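Local coordinates for transcriptional regulatory protein RcsB (Salmonella typhimurium, PDB 5O8Y), which probably acts as the DNA-binding response regulator of the Rcs two-component signalling system, controlling transcription of numerous genes with or without RcsA, at residues Val6-Asp11 / Val52-Leu57; Glu24-Val29 / Asp115-Leu120; Ser82-Thr87 / Asp102-Val107; Met88-Ala93 / Ser135-Lys140; Glu157-Phe162 / Ser184-Ala189. All coordinates share one frame; numbering follows the deposited sequence.

Contact 1 (Val6-Asp11 / Val52-Leu57). With SO4 (sulfate ion), chain R.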
# COMPACT_ATOMS: atom_id res chain seq x y z
N VAL F 6 -3.27 26.60 28.00
CA VAL F 6 -4.11 26.40 26.83
C VAL F 6 -3.83 27.51 25.81
O VAL F 6 -3.59 28.66 26.17
CB VAL F 6 -5.60 26.34 27.28
CG1 VAL F 6 -6.57 26.86 26.24
CG2 VAL F 6 -5.98 24.92 27.67
N ILE F 7 -3.87 27.15 24.53
CA ILE F 7 -3.84 28.12 23.43
C ILE F 7 -5.20 28.05 22.73
O ILE F 7 -5.73 26.95 22.56
CB ILE F 7 -2.73 27.79 22.41
CG1 ILE F 7 -1.36 27.74 23.08
CG2 ILE F 7 -2.71 28.82 21.28
CD1 ILE F 7 -0.37 26.87 22.35
N ILE F 8 -5.74 29.20 22.34
CA ILE F 8 -7.03 29.24 21.63
C ILE F 8 -6.88 29.91 20.28
O ILE F 8 -6.12 30.87 20.14
CB ILE F 8 -8.16 29.89 22.47
CG1 ILE F 8 -7.83 31.33 22.87
CG2 ILE F 8 -8.44 29.07 23.72
CD1 ILE F 8 -8.93 32.00 23.67
N ALA F 9 -7.58 29.37 19.29
CA ALA F 9 -7.56 29.91 17.93
C ALA F 9 -8.97 29.86 17.32
O ALA F 9 -9.61 28.81 17.30
CB ALA F 9 -6.57 29.16 17.06
N ASP F 10 -9.43 31.01 16.85
CA ASP F 10 -10.71 31.13 16.17
C ASP F 10 -10.66 32.36 15.28
O ASP F 10 -10.12 33.39 15.69
CB ASP F 10 -11.85 31.24 17.20
CG ASP F 10 -13.20 30.87 16.62
OD1 ASP F 10 -13.73 31.61 15.76
OD2 ASP F 10 -13.75 29.83 17.04
N ASP F 11 -11.20 32.27 14.06
CA ASP F 11 -11.20 33.42 13.15
C ASP F 11 -12.28 34.46 13.44
O ASP F 11 -12.24 35.53 12.84
CB ASP F 11 -11.26 32.99 11.68
CG ASP F 11 -12.66 32.64 11.23
OD1 ASP F 11 -13.34 31.89 11.96
OD2 ASP F 11 -13.07 33.11 10.14
N VAL F 52 -1.68 22.23 24.83
CA VAL F 52 -3.11 22.02 24.56
C VAL F 52 -3.60 23.16 23.67
O VAL F 52 -3.48 24.33 24.04
CB VAL F 52 -3.93 21.99 25.87
CG1 VAL F 52 -5.41 21.81 25.57
CG2 VAL F 52 -3.42 20.87 26.76
N LEU F 53 -4.12 22.80 22.50
CA LEU F 53 -4.67 23.76 21.54
C LEU F 53 -6.16 23.52 21.37
O LEU F 53 -6.59 22.39 21.11
CB LEU F 53 -3.98 23.62 20.18
CG LEU F 53 -4.56 24.41 19.00
CD1 LEU F 53 -4.42 25.92 19.20
CD2 LEU F 53 -3.91 23.98 17.70
N ILE F 54 -6.95 24.59 21.52
CA ILE F 54 -8.39 24.59 21.22
C ILE F 54 -8.55 25.46 19.98
O ILE F 54 -8.20 26.65 20.00
CB ILE F 54 -9.23 25.16 22.39
CG1 ILE F 54 -9.03 24.32 23.66
CG2 ILE F 54 -10.71 25.20 22.03
CD1 ILE F 54 -9.29 25.07 24.95
N THR F 55 -9.05 24.87 18.91
CA THR F 55 -9.01 25.53 17.62
C THR F 55 -10.25 25.33 16.76
O THR F 55 -10.94 24.33 16.86
CB THR F 55 -7.75 25.12 16.80
OG1 THR F 55 -7.66 25.91 15.60
CG2 THR F 55 -7.77 23.64 16.41
N ASP F 56 -10.43 26.30 15.89
CA ASP F 56 -11.48 26.41 14.88
C ASP F 56 -11.12 25.58 13.65
O ASP F 56 -9.96 25.22 13.47
CB ASP F 56 -11.53 27.89 14.43
CG ASP F 56 -12.91 28.38 14.13
OD1 ASP F 56 -13.85 27.93 14.80
OD2 ASP F 56 -13.04 29.25 13.25
N LEU F 57 -12.09 25.37 12.77
CA LEU F 57 -11.84 24.81 11.43
C LEU F 57 -11.68 25.87 10.33
O LEU F 57 -10.95 25.63 9.38
CB LEU F 57 -12.96 23.84 11.02
CG LEU F 57 -12.97 22.44 11.64
CD1 LEU F 57 -14.17 21.67 11.11
CD2 LEU F 57 -11.69 21.68 11.33
S SO4 R . -16.03 27.06 12.63
O1 SO4 R . -16.29 27.85 13.84
O2 SO4 R . -15.55 27.96 11.58
O3 SO4 R . -15.03 25.99 12.89
O4 SO4 R . -17.30 26.46 12.20
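V52 meets V6 in two neighbouring parallel strands of the CheY-like receiver sheet. V52 CG1 lies 3.8 Å from V6 CG2, and V52 O accepts the backbone N-H of I7. L53 pairs with I7 on one face of the sheet. Its CG stands opposite the backbone N (chi1 172°), which brings CD1 within 4.0 Å of I7 CG2. I54 gives its N-H to I7 O and takes that of A9 on its own O. Its side chain points to the other face, beside L120 of helix 112-124, and its CD1 presses on V6 CG1 at 3.5 Å. T55 returns to the face of L53, with OG1 3.7 Å from A9 CB. D56 N still reaches A9 O. D56 is the predicted phosphorylation site and joins D10 and D11 in an acidic pocket. D56 OD1 lies 2.9 Å from D10 OD2; both oxygens are acceptors, and K109 forms salt bridges to both. D56 OD2 is 3.0 Å from D11 OD1, with S58 OG hydrogen-bonded to the D56 oxygen. The N of L57 gives a 3.0 Å hydrogen bond to O3 of the bound sulfate, 161° at the hydrogen.

Contact 2 (Glu24-Val29 / Asp115-Leu120)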
# COMPACT_ATOMS: atom_id res chain seq x y z
N GLU F 24 -11.17 31.83 31.63
CA GLU F 24 -10.67 32.61 32.77
C GLU F 24 -11.52 32.47 34.05
O GLU F 24 -11.00 32.68 35.15
CB GLU F 24 -10.51 34.09 32.40
CG GLU F 24 -9.30 34.36 31.52
CD GLU F 24 -9.20 35.81 31.05
OE1 GLU F 24 -10.14 36.60 31.27
OE2 GLU F 24 -8.16 36.15 30.43
N GLN F 25 -12.80 32.13 33.92
CA GLN F 25 -13.65 31.79 35.08
C GLN F 25 -13.37 30.39 35.66
O GLN F 25 -13.83 30.09 36.76
CB GLN F 25 -15.14 31.91 34.73
CG GLN F 25 -15.59 33.30 34.32
CD GLN F 25 -15.36 34.36 35.39
OE1 GLN F 25 -15.56 34.11 36.59
NE2 GLN F 25 -14.95 35.55 34.97
N ILE F 26 -12.67 29.53 34.92
CA ILE F 26 -12.19 28.24 35.43
C ILE F 26 -10.76 28.43 35.96
O ILE F 26 -9.83 28.71 35.19
CB ILE F 26 -12.21 27.14 34.34
CG1 ILE F 26 -13.64 26.99 33.77
CG2 ILE F 26 -11.72 25.81 34.91
CD1 ILE F 26 -13.69 26.28 32.44
N GLU F 27 -10.61 28.27 37.28
CA GLU F 27 -9.36 28.58 37.99
C GLU F 27 -8.16 27.67 37.67
O GLU F 27 -7.01 28.10 37.82
CB GLU F 27 -9.61 28.65 39.51
CG GLU F 27 -10.09 27.35 40.17
CD GLU F 27 -10.74 27.55 41.54
OE1 GLU F 27 -11.32 28.63 41.80
OE2 GLU F 27 -10.69 26.61 42.36
N TRP F 28 -8.42 26.45 37.21
CA TRP F 28 -7.38 25.49 36.81
C TRP F 28 -7.00 25.52 35.31
O TRP F 28 -6.16 24.73 34.88
CB TRP F 28 -7.75 24.07 37.25
CG TRP F 28 -9.07 23.56 36.73
CD1 TRP F 28 -10.30 23.71 37.32
CD2 TRP F 28 -9.30 22.83 35.52
NE1 TRP F 28 -11.27 23.11 36.55
CE2 TRP F 28 -10.68 22.57 35.44
CE3 TRP F 28 -8.46 22.36 34.49
CZ2 TRP F 28 -11.26 21.86 34.37
CZ3 TRP F 28 -9.03 21.66 33.43
CH2 TRP F 28 -10.42 21.42 33.38
N VAL F 29 -7.62 26.41 34.53
CA VAL F 29 -7.26 26.61 33.12
C VAL F 29 -6.71 28.03 32.94
O VAL F 29 -7.31 28.99 33.42
CB VAL F 29 -8.47 26.40 32.18
CG1 VAL F 29 -8.11 26.69 30.73
CG2 VAL F 29 -9.00 24.98 32.32
N ASP F 115 -19.45 21.54 27.65
CA ASP F 115 -18.62 20.50 27.01
C ASP F 115 -17.14 20.87 26.88
O ASP F 115 -16.30 19.98 26.95
CB ASP F 115 -19.19 20.08 25.66
CG ASP F 115 -20.44 19.21 25.79
OD1 ASP F 115 -20.75 18.74 26.91
OD2 ASP F 115 -21.10 18.97 24.76
N LEU F 116 -16.82 22.15 26.69
CA LEU F 116 -15.41 22.56 26.60
C LEU F 116 -14.62 22.31 27.92
O LEU F 116 -13.50 21.83 27.86
CB LEU F 116 -15.25 24.00 26.08
CG LEU F 116 -13.82 24.48 25.83
CD1 LEU F 116 -13.06 23.51 24.94
CD2 LEU F 116 -13.81 25.87 25.22
N PRO F 117 -15.21 22.64 29.09
CA PRO F 117 -14.57 22.22 30.35
C PRO F 117 -14.46 20.70 30.54
O PRO F 117 -13.45 20.24 31.06
CB PRO F 117 -15.48 22.83 31.43
CG PRO F 117 -16.07 24.02 30.77
CD PRO F 117 -16.25 23.65 29.33
N LYS F 118 -15.49 19.96 30.14
CA LYS F 118 -15.48 18.48 30.19
C LYS F 118 -14.42 17.87 29.28
O LYS F 118 -13.83 16.85 29.63
CB LYS F 118 -16.86 17.90 29.82
CG LYS F 118 -17.91 18.02 30.92
CD LYS F 118 -19.33 18.02 30.37
CE LYS F 118 -19.77 16.67 29.83
NZ LYS F 118 -20.80 16.03 30.70
N ALA F 119 -14.22 18.47 28.11
CA ALA F 119 -13.17 18.03 27.18
C ALA F 119 -11.79 18.20 27.80
O ALA F 119 -10.95 17.29 27.71
CB ALA F 119 -13.26 18.77 25.86
N LEU F 120 -11.56 19.35 28.43
CA LEU F 120 -10.29 19.64 29.10
C LEU F 120 -10.04 18.74 30.32
O LEU F 120 -8.90 18.37 30.58
CB LEU F 120 -10.21 21.13 29.49
CG LEU F 120 -10.14 22.14 28.35
CD1 LEU F 120 -10.36 23.56 28.85
CD2 LEU F 120 -8.80 22.08 27.62
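L120 reaches from helix 112-124 to W28 and V29, in the turn that leads into strand 29-35. L120 CB touches the far end of the indole, 3.9 Å from W28 CH2. CG, opposite the carbonyl carbon (chi1 -67°), sends its two methyls to different partners. CD1 packs 4.0 Å from V29 CG2. CD2 goes to the sheet, among V6, V52 and I54. One helix turn back, P117 CG meets I26 CD1 at 3.7 Å, the two side chains crossing at about a right angle. The backbone O of P117 lies in the indole plane at its edge, 4.0 Å from W28 CH2. The indole is also packed from its own segment. I26 CG2 and V29 CG2 sit over one face, both toward the rim. The type I turn from I26 to V29, closed by a 3.3 Å hydrogen bond from V29 N to I26 O, brings these residues together. No hydrogen bond links the helix to the turn; the contact is apolar packing. It joins the loop between helix 13-24 and strand 29-35 to a helix covering one face of the parallel sheet, as in the alternating beta-alpha fold of response-regulator receiver domains.

Contact 3 (Ser82-Thr87 / Asp102-Val107). With SO4 (sulfate ion), chain R.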
# COMPACT_ATOMS: atom_id res chain seq x y z
N SER F 82 -1.81 18.34 22.27
CA SER F 82 -3.19 17.84 22.33
C SER F 82 -4.11 18.88 21.67
O SER F 82 -3.99 20.08 21.91
CB SER F 82 -3.59 17.56 23.77
OG SER F 82 -2.86 16.45 24.27
N ILE F 83 -5.01 18.40 20.81
CA ILE F 83 -5.86 19.26 19.99
C ILE F 83 -7.33 18.97 20.26
O ILE F 83 -7.77 17.81 20.15
CB ILE F 83 -5.58 19.08 18.49
CG1 ILE F 83 -4.09 19.31 18.19
CG2 ILE F 83 -6.44 20.04 17.67
CD1 ILE F 83 -3.67 18.94 16.79
N ILE F 84 -8.07 20.02 20.62
CA ILE F 84 -9.53 19.97 20.69
C ILE F 84 -10.05 20.85 19.56
O ILE F 84 -9.69 22.02 19.47
CB ILE F 84 -10.06 20.46 22.06
CG1 ILE F 84 -9.64 19.50 23.18
CG2 ILE F 84 -11.58 20.60 22.05
CD1 ILE F 84 -9.51 20.17 24.53
N VAL F 85 -10.87 20.27 18.67
CA VAL F 85 -11.49 21.04 17.61
C VAL F 85 -12.83 21.57 18.11
O VAL F 85 -13.72 20.80 18.46
CB VAL F 85 -11.64 20.21 16.31
CG1 VAL F 85 -12.46 20.97 15.27
CG2 VAL F 85 -10.27 19.89 15.73
N LEU F 86 -12.94 22.90 18.15
CA LEU F 86 -14.14 23.60 18.59
C LEU F 86 -14.77 24.25 17.36
O LEU F 86 -14.23 25.22 16.85
CB LEU F 86 -13.76 24.68 19.61
CG LEU F 86 -14.87 25.55 20.18
CD1 LEU F 86 -15.84 24.70 21.00
CD2 LEU F 86 -14.28 26.67 21.02
N THR F 87 -15.91 23.72 16.91
CA THR F 87 -16.48 24.12 15.62
C THR F 87 -18.00 24.27 15.62
O THR F 87 -18.70 23.69 16.45
CB THR F 87 -16.09 23.12 14.50
OG1 THR F 87 -16.51 23.63 13.22
CG2 THR F 87 -16.71 21.75 14.75
N ASP F 102 -7.26 11.43 14.91
CA ASP F 102 -6.78 10.92 16.20
C ASP F 102 -6.33 12.10 17.08
O ASP F 102 -5.16 12.21 17.49
CB ASP F 102 -5.68 9.85 16.00
CG ASP F 102 -5.35 9.07 17.28
OD1 ASP F 102 -6.18 9.00 18.21
OD2 ASP F 102 -4.23 8.50 17.34
N ILE F 103 -7.29 12.98 17.36
CA ILE F 103 -7.10 14.14 18.24
C ILE F 103 -7.80 13.88 19.58
O ILE F 103 -8.43 12.83 19.76
CB ILE F 103 -7.61 15.46 17.59
CG1 ILE F 103 -9.08 15.35 17.14
CG2 ILE F 103 -6.73 15.85 16.41
CD1 ILE F 103 -9.74 16.68 16.91
N GLU F 104 -7.67 14.81 20.52
CA GLU F 104 -8.32 14.70 21.84
C GLU F 104 -9.84 14.64 21.73
O GLU F 104 -10.48 13.86 22.43
CB GLU F 104 -7.87 15.83 22.79
CG GLU F 104 -8.72 16.06 24.04
CD GLU F 104 -8.91 14.82 24.90
OE1 GLU F 104 -8.02 13.94 24.90
OE2 GLU F 104 -9.96 14.73 25.58
N GLY F 105 -10.42 15.47 20.86
CA GLY F 105 -11.86 15.44 20.63
C GLY F 105 -12.43 16.65 19.91
O GLY F 105 -11.72 17.61 19.65
N ILE F 106 -13.71 16.55 19.59
CA ILE F 106 -14.49 17.65 19.02
C ILE F 106 -15.45 18.17 20.09
O ILE F 106 -16.06 17.39 20.81
CB ILE F 106 -15.30 17.19 17.79
CG1 ILE F 106 -14.37 16.72 16.68
CG2 ILE F 106 -16.19 18.33 17.28
CD1 ILE F 106 -15.07 16.05 15.53
N VAL F 107 -15.58 19.50 20.16
CA VAL F 107 -16.65 20.17 20.90
C VAL F 107 -17.45 20.99 19.90
O VAL F 107 -16.89 21.77 19.15
CB VAL F 107 -16.11 21.10 22.00
CG1 VAL F 107 -17.24 21.83 22.72
CG2 VAL F 107 -15.26 20.33 23.00
S SO4 R . -16.03 27.06 12.63
O1 SO4 R . -16.29 27.85 13.84
O2 SO4 R . -15.55 27.96 11.58
O3 SO4 R . -15.03 25.99 12.89
O4 SO4 R . -17.30 26.46 12.20
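I84, V85 and L86 pair with G105, I106 and V107 in two parallel strands whose directions differ by 28°. V85 bonds to both neighbours of I106: its N gives to G105 O at 3.0 Å, and its O takes from V107 N at 2.8 Å. T87 N continues the pattern to V107 O. E104 N makes a weak bond to I83 O at the other end. The strands belong to a beta-alpha-beta unit through helix 92-99. On the face toward that helix, I103 CD1 presses on V85 CG2 at 3.5 Å, a tight fit. I103 CG1 sits between its backbone N and carbonyl carbon (chi1 55°), which turns CD1 across the valine at about a right angle. On the other face V107 packs against two residues of strand 82-87. Its CG2 meets I84 CG2 at 3.8 Å, and its CG1 meets L86 CD1 at 3.6 Å. E104 CG lies alongside I84 CG1, the two chains pointing the same way. At the end of the strand, T87 OG1 donates to sulfate O3 at 2.8 Å and accepts from N89 N. This pairing holds the hydroxyl at the anion, consistent with the threonine or serine that meets the phosphoryl group in receiver domains.

Contact 4 (Met88-Ala93 / Ser135-Lys140). With SO4 (sulfate ion), chain R.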
# COMPACT_ATOMS: atom_id res chain seq x y z
N MET F 88 -18.49 25.07 14.68
CA MET F 88 -19.92 25.17 14.37
C MET F 88 -20.37 24.14 13.34
O MET F 88 -21.57 23.92 13.20
CB MET F 88 -20.28 26.57 13.82
CG MET F 88 -20.94 27.50 14.82
SD MET F 88 -21.57 28.98 14.00
CE MET F 88 -20.07 29.67 13.30
N ASN F 89 -19.43 23.53 12.62
CA ASN F 89 -19.78 22.59 11.55
C ASN F 89 -20.44 21.34 12.13
O ASN F 89 -19.84 20.63 12.93
CB ASN F 89 -18.55 22.20 10.73
CG ASN F 89 -18.90 21.74 9.34
OD1 ASN F 89 -19.80 20.92 9.13
ND2 ASN F 89 -18.17 22.26 8.36
N ASN F 90 -21.69 21.09 11.73
CA ASN F 90 -22.47 19.95 12.21
C ASN F 90 -22.60 18.83 11.16
O ASN F 90 -23.34 17.87 11.38
CB ASN F 90 -23.86 20.43 12.65
CG ASN F 90 -23.82 21.29 13.90
OD1 ASN F 90 -23.74 20.78 15.02
ND2 ASN F 90 -23.88 22.61 13.72
N ASN F 91 -21.86 18.93 10.06
CA ASN F 91 -21.95 17.95 8.98
C ASN F 91 -21.24 16.66 9.39
O ASN F 91 -20.03 16.68 9.64
CB ASN F 91 -21.37 18.51 7.67
CG ASN F 91 -22.02 17.90 6.44
OD1 ASN F 91 -22.16 16.68 6.31
ND2 ASN F 91 -22.44 18.76 5.52
N PRO F 92 -21.98 15.52 9.49
CA PRO F 92 -21.40 14.27 10.01
C PRO F 92 -20.11 13.81 9.33
O PRO F 92 -19.21 13.34 10.01
CB PRO F 92 -22.51 13.25 9.78
CG PRO F 92 -23.76 14.05 9.81
CD PRO F 92 -23.40 15.34 9.13
N ALA F 93 -20.03 13.95 8.00
CA ALA F 93 -18.83 13.54 7.26
C ALA F 93 -17.61 14.39 7.61
O ALA F 93 -16.49 13.88 7.65
CB ALA F 93 -19.10 13.56 5.76
N SER F 135 -21.78 12.06 18.84
CA SER F 135 -22.16 10.65 18.67
C SER F 135 -23.47 10.49 17.88
O SER F 135 -23.58 9.61 17.03
CB SER F 135 -22.25 9.96 20.02
N ARG F 136 -24.45 11.35 18.16
CA ARG F 136 -25.76 11.31 17.49
C ARG F 136 -25.72 11.78 16.03
O ARG F 136 -26.49 11.27 15.20
CB ARG F 136 -26.81 12.11 18.27
CG ARG F 136 -27.11 11.57 19.66
CD ARG F 136 -27.84 10.23 19.64
NE ARG F 136 -27.95 9.65 20.98
CZ ARG F 136 -28.52 8.48 21.26
NH1 ARG F 136 -28.57 8.06 22.53
NH2 ARG F 136 -29.06 7.72 20.30
N LEU F 137 -24.86 12.75 15.71
CA LEU F 137 -24.64 13.16 14.31
C LEU F 137 -23.96 12.05 13.49
O LEU F 137 -24.30 11.83 12.34
CB LEU F 137 -23.86 14.47 14.23
CG LEU F 137 -24.68 15.71 14.62
CD1 LEU F 137 -23.77 16.88 14.96
CD2 LEU F 137 -25.67 16.09 13.52
N LEU F 138 -22.99 11.37 14.11
CA LEU F 138 -22.38 10.17 13.51
C LEU F 138 -23.40 9.04 13.21
O LEU F 138 -23.19 8.26 12.28
CB LEU F 138 -21.24 9.64 14.40
CG LEU F 138 -19.83 10.22 14.21
CD1 LEU F 138 -19.82 11.71 13.86
CD2 LEU F 138 -18.99 9.96 15.46
N GLU F 139 -24.47 8.96 14.00
CA GLU F 139 -25.56 8.01 13.75
C GLU F 139 -26.37 8.32 12.47
O GLU F 139 -26.97 7.41 11.89
CB GLU F 139 -26.50 7.91 14.96
N LYS F 140 -26.38 9.59 12.03
CA LYS F 140 -27.01 9.97 10.75
C LYS F 140 -26.24 9.51 9.50
O LYS F 140 -26.76 9.63 8.38
CB LYS F 140 -27.29 11.48 10.69
CG LYS F 140 -28.38 11.95 11.65
CD LYS F 140 -28.65 13.44 11.53
CE LYS F 140 -29.60 13.92 12.62
NZ LYS F 140 -29.71 15.41 12.69
S SO4 R . -16.03 27.06 12.63
O1 SO4 R . -16.29 27.85 13.84
O2 SO4 R . -15.55 27.96 11.58
O3 SO4 R . -15.03 25.99 12.89
O4 SO4 R . -17.30 26.46 12.20
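P92 and N90 pack on L137 in a surface contact, where the loop after strand 82-87 and the start of helix 92-99 meet helix 132-139. No hydrogen bond crosses it. P92 CG rests 3.4 Å from L137 O, and P92 CB is about as near. That carbonyl also accepts K140 N from its own segment, so the proline ring packs on an oxygen already bonded. The leucine side chain reaches N90. Its CG lies opposite the carbonyl carbon (chi1 -73°), and the fork of methyls closes on N90 O, CD2 at 3.6 Å and CD1 at 3.7 Å. CD1 also lies 3.9 Å from N90 OD1, an oxygen that accepts from Q110 NE2. L138 adds a looser touch, CD1 to P92 O at 4.2 Å. In the receiver fold this loop follows a strand whose end borders the phosphorylation site. M88 N gives a 3.1 Å hydrogen bond to sulfate O4. The next turn is an Asx turn: N89 OD1 accepts N91 N in its carbonyl plane, at 3.0 Å, which shapes the chain just ahead of helix 92-99. Behind the contact, L137 and L138 both lean on L95, and L137 also on L108. The loop faces a second subunit as well: M88 and N89 pack on L167 of that subunit, and N89 ND2 makes a weak hydrogen bond to its G165 O.

Contact 5 (Glu157-Phe162 / Ser184-Ala189)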
# COMPACT_ATOMS: atom_id res chain seq x y z
N GLU F 157 -27.71 -5.79 -3.99
CA GLU F 157 -27.42 -6.75 -5.05
C GLU F 157 -27.61 -6.13 -6.43
O GLU F 157 -26.78 -6.35 -7.32
CB GLU F 157 -28.29 -8.02 -4.89
CG GLU F 157 -27.95 -9.19 -5.81
CD GLU F 157 -26.54 -9.76 -5.61
OE1 GLU F 157 -25.79 -9.30 -4.72
OE2 GLU F 157 -26.18 -10.70 -6.36
N VAL F 158 -28.66 -5.33 -6.59
CA VAL F 158 -28.87 -4.60 -7.84
C VAL F 158 -27.70 -3.66 -8.10
O VAL F 158 -27.17 -3.61 -9.21
CB VAL F 158 -30.21 -3.81 -7.83
CG1 VAL F 158 -30.31 -2.88 -9.04
CG2 VAL F 158 -31.40 -4.76 -7.81
N LEU F 159 -27.28 -2.91 -7.08
CA LEU F 159 -26.14 -2.00 -7.23
C LEU F 159 -24.84 -2.75 -7.47
O LEU F 159 -24.03 -2.32 -8.28
CB LEU F 159 -25.99 -1.08 -6.00
CG LEU F 159 -27.03 0.02 -5.78
CD1 LEU F 159 -26.45 1.06 -4.83
CD2 LEU F 159 -27.46 0.71 -7.06
N ARG F 160 -24.66 -3.88 -6.78
CA ARG F 160 -23.46 -4.69 -6.97
C ARG F 160 -23.32 -5.11 -8.43
O ARG F 160 -22.27 -4.88 -9.04
CB ARG F 160 -23.46 -5.93 -6.06
CG ARG F 160 -22.12 -6.64 -5.98
CD ARG F 160 -22.19 -7.95 -5.23
NE ARG F 160 -23.03 -8.94 -5.92
CZ ARG F 160 -22.69 -9.60 -7.02
NH1 ARG F 160 -21.51 -9.43 -7.61
NH2 ARG F 160 -23.55 -10.47 -7.56
N LEU F 161 -24.39 -5.68 -8.99
CA LEU F 161 -24.37 -6.12 -10.39
C LEU F 161 -24.20 -4.95 -11.35
O LEU F 161 -23.50 -5.07 -12.36
CB LEU F 161 -25.64 -6.91 -10.74
CG LEU F 161 -25.77 -8.29 -10.09
CD1 LEU F 161 -27.15 -8.86 -10.37
CD2 LEU F 161 -24.69 -9.25 -10.59
N PHE F 162 -24.83 -3.81 -11.05
CA PHE F 162 -24.62 -2.60 -11.85
C PHE F 162 -23.15 -2.17 -11.86
O PHE F 162 -22.61 -1.82 -12.92
CB PHE F 162 -25.51 -1.44 -11.37
CG PHE F 162 -25.67 -0.36 -12.39
CD1 PHE F 162 -26.47 -0.57 -13.51
CD2 PHE F 162 -25.01 0.86 -12.26
CE1 PHE F 162 -26.60 0.41 -14.48
CE2 PHE F 162 -25.15 1.85 -13.22
CZ PHE F 162 -25.95 1.63 -14.34
N SER F 184 -37.08 0.13 -10.27
CA SER F 184 -37.62 0.70 -9.04
C SER F 184 -36.67 0.54 -7.84
O SER F 184 -36.52 1.47 -7.05
CB SER F 184 -38.98 0.05 -8.73
OG SER F 184 -39.46 0.47 -7.47
N GLN F 185 -36.06 -0.64 -7.71
CA GLN F 185 -35.09 -0.93 -6.63
C GLN F 185 -33.80 -0.12 -6.79
O GLN F 185 -33.16 0.23 -5.80
CB GLN F 185 -34.76 -2.42 -6.58
CG GLN F 185 -35.92 -3.29 -6.11
CD GLN F 185 -35.68 -4.78 -6.30
OE1 GLN F 185 -34.97 -5.21 -7.22
NE2 GLN F 185 -36.29 -5.59 -5.44
N LYS F 186 -33.42 0.15 -8.03
CA LYS F 186 -32.27 0.97 -8.34
C LYS F 186 -32.53 2.44 -7.99
O LYS F 186 -31.70 3.07 -7.35
CB LYS F 186 -31.92 0.84 -9.82
CG LYS F 186 -30.57 1.40 -10.18
CD LYS F 186 -30.48 1.68 -11.66
CE LYS F 186 -29.11 2.19 -12.05
NZ LYS F 186 -29.20 3.11 -13.21
N LYS F 187 -33.69 2.95 -8.41
CA LYS F 187 -34.08 4.34 -8.16
C LYS F 187 -34.13 4.63 -6.66
O LYS F 187 -33.60 5.63 -6.19
CB LYS F 187 -35.44 4.66 -8.81
CG LYS F 187 -35.79 6.14 -8.83
CD LYS F 187 -37.11 6.41 -9.53
CE LYS F 187 -37.43 7.90 -9.57
NZ LYS F 187 -38.82 8.16 -10.03
N SER F 188 -34.77 3.73 -5.91
CA SER F 188 -34.76 3.77 -4.45
C SER F 188 -33.35 3.77 -3.84
O SER F 188 -33.08 4.48 -2.87
CB SER F 188 -35.54 2.57 -3.90
OG SER F 188 -35.49 2.54 -2.48
N ALA F 189 -32.46 2.94 -4.39
CA ALA F 189 -31.08 2.85 -3.92
C ALA F 189 -30.31 4.14 -4.19
O ALA F 189 -29.58 4.61 -3.32
CB ALA F 189 -30.37 1.66 -4.55
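K186 lays the end of its chain over one face of the F162 ring. Its CE sits 3.9 Å from the ring centroid, 10° off the ring normal, a CH-pi contact over the centre. NZ is 4.2 Å from the same centroid in an off-centre cation-pi contact. K186 CG lies opposite its backbone N (chi1 -167°), and the chain runs out extended until it bends at the last torsion. NZ also forms a salt bridge with D198. V158 flanks the base of the lysine, with CG1 4.1 Å from K186 CB. The other methyl, V158 CG2, meets Q185 OE1 at 3.6 Å. One turn along the second helix, A189 CB fits against L159, nearest CG at 3.9 Å. The two helix segments cross at 93°, so only a few side chains of each meet. Outside them, L201 packs on both L159 and K186, and L175 packs on V158. On helix 153-164, R160 holds E157 in a side-on salt bridge, NE to OE1 at 3.0 Å and NH2 to OE2 at 2.9 Å. R160 NH2 also forms a salt bridge to D66 of a second subunit. Helix 179-193 includes the end of the predicted helix-turn-helix, residues 168-187. It is probably the recognition helix, packed nearly at right angles on helix 153-164, as in the four-helix LuxR-type DNA-binding fold.

How the contacts relate
Contacts 1 and 3 are neighbours in one parallel sheet, their centres 9 Å apart. Strands 52-55 and 82-87 join them, with probable hydrogen bonds at T55 O - L86 N and L53 N - S82 O. The helix of contact 2 lies on this sheet: L120 packs on V6, V52 and I54 of contact 1 and on I84 of contact 3. The sulfate links contacts 1, 3 and 4, bonded by L57 N, T87 OG1 and M88 N, with S58 and K109 completing the site. It sits beside D56, probably in the place of a phosphoryl group. Contact 5 lies in the DNA-binding domain, its centre about 45 Å from that of contact 1. Contacts 1, 4 and 5 all touch the second subunit.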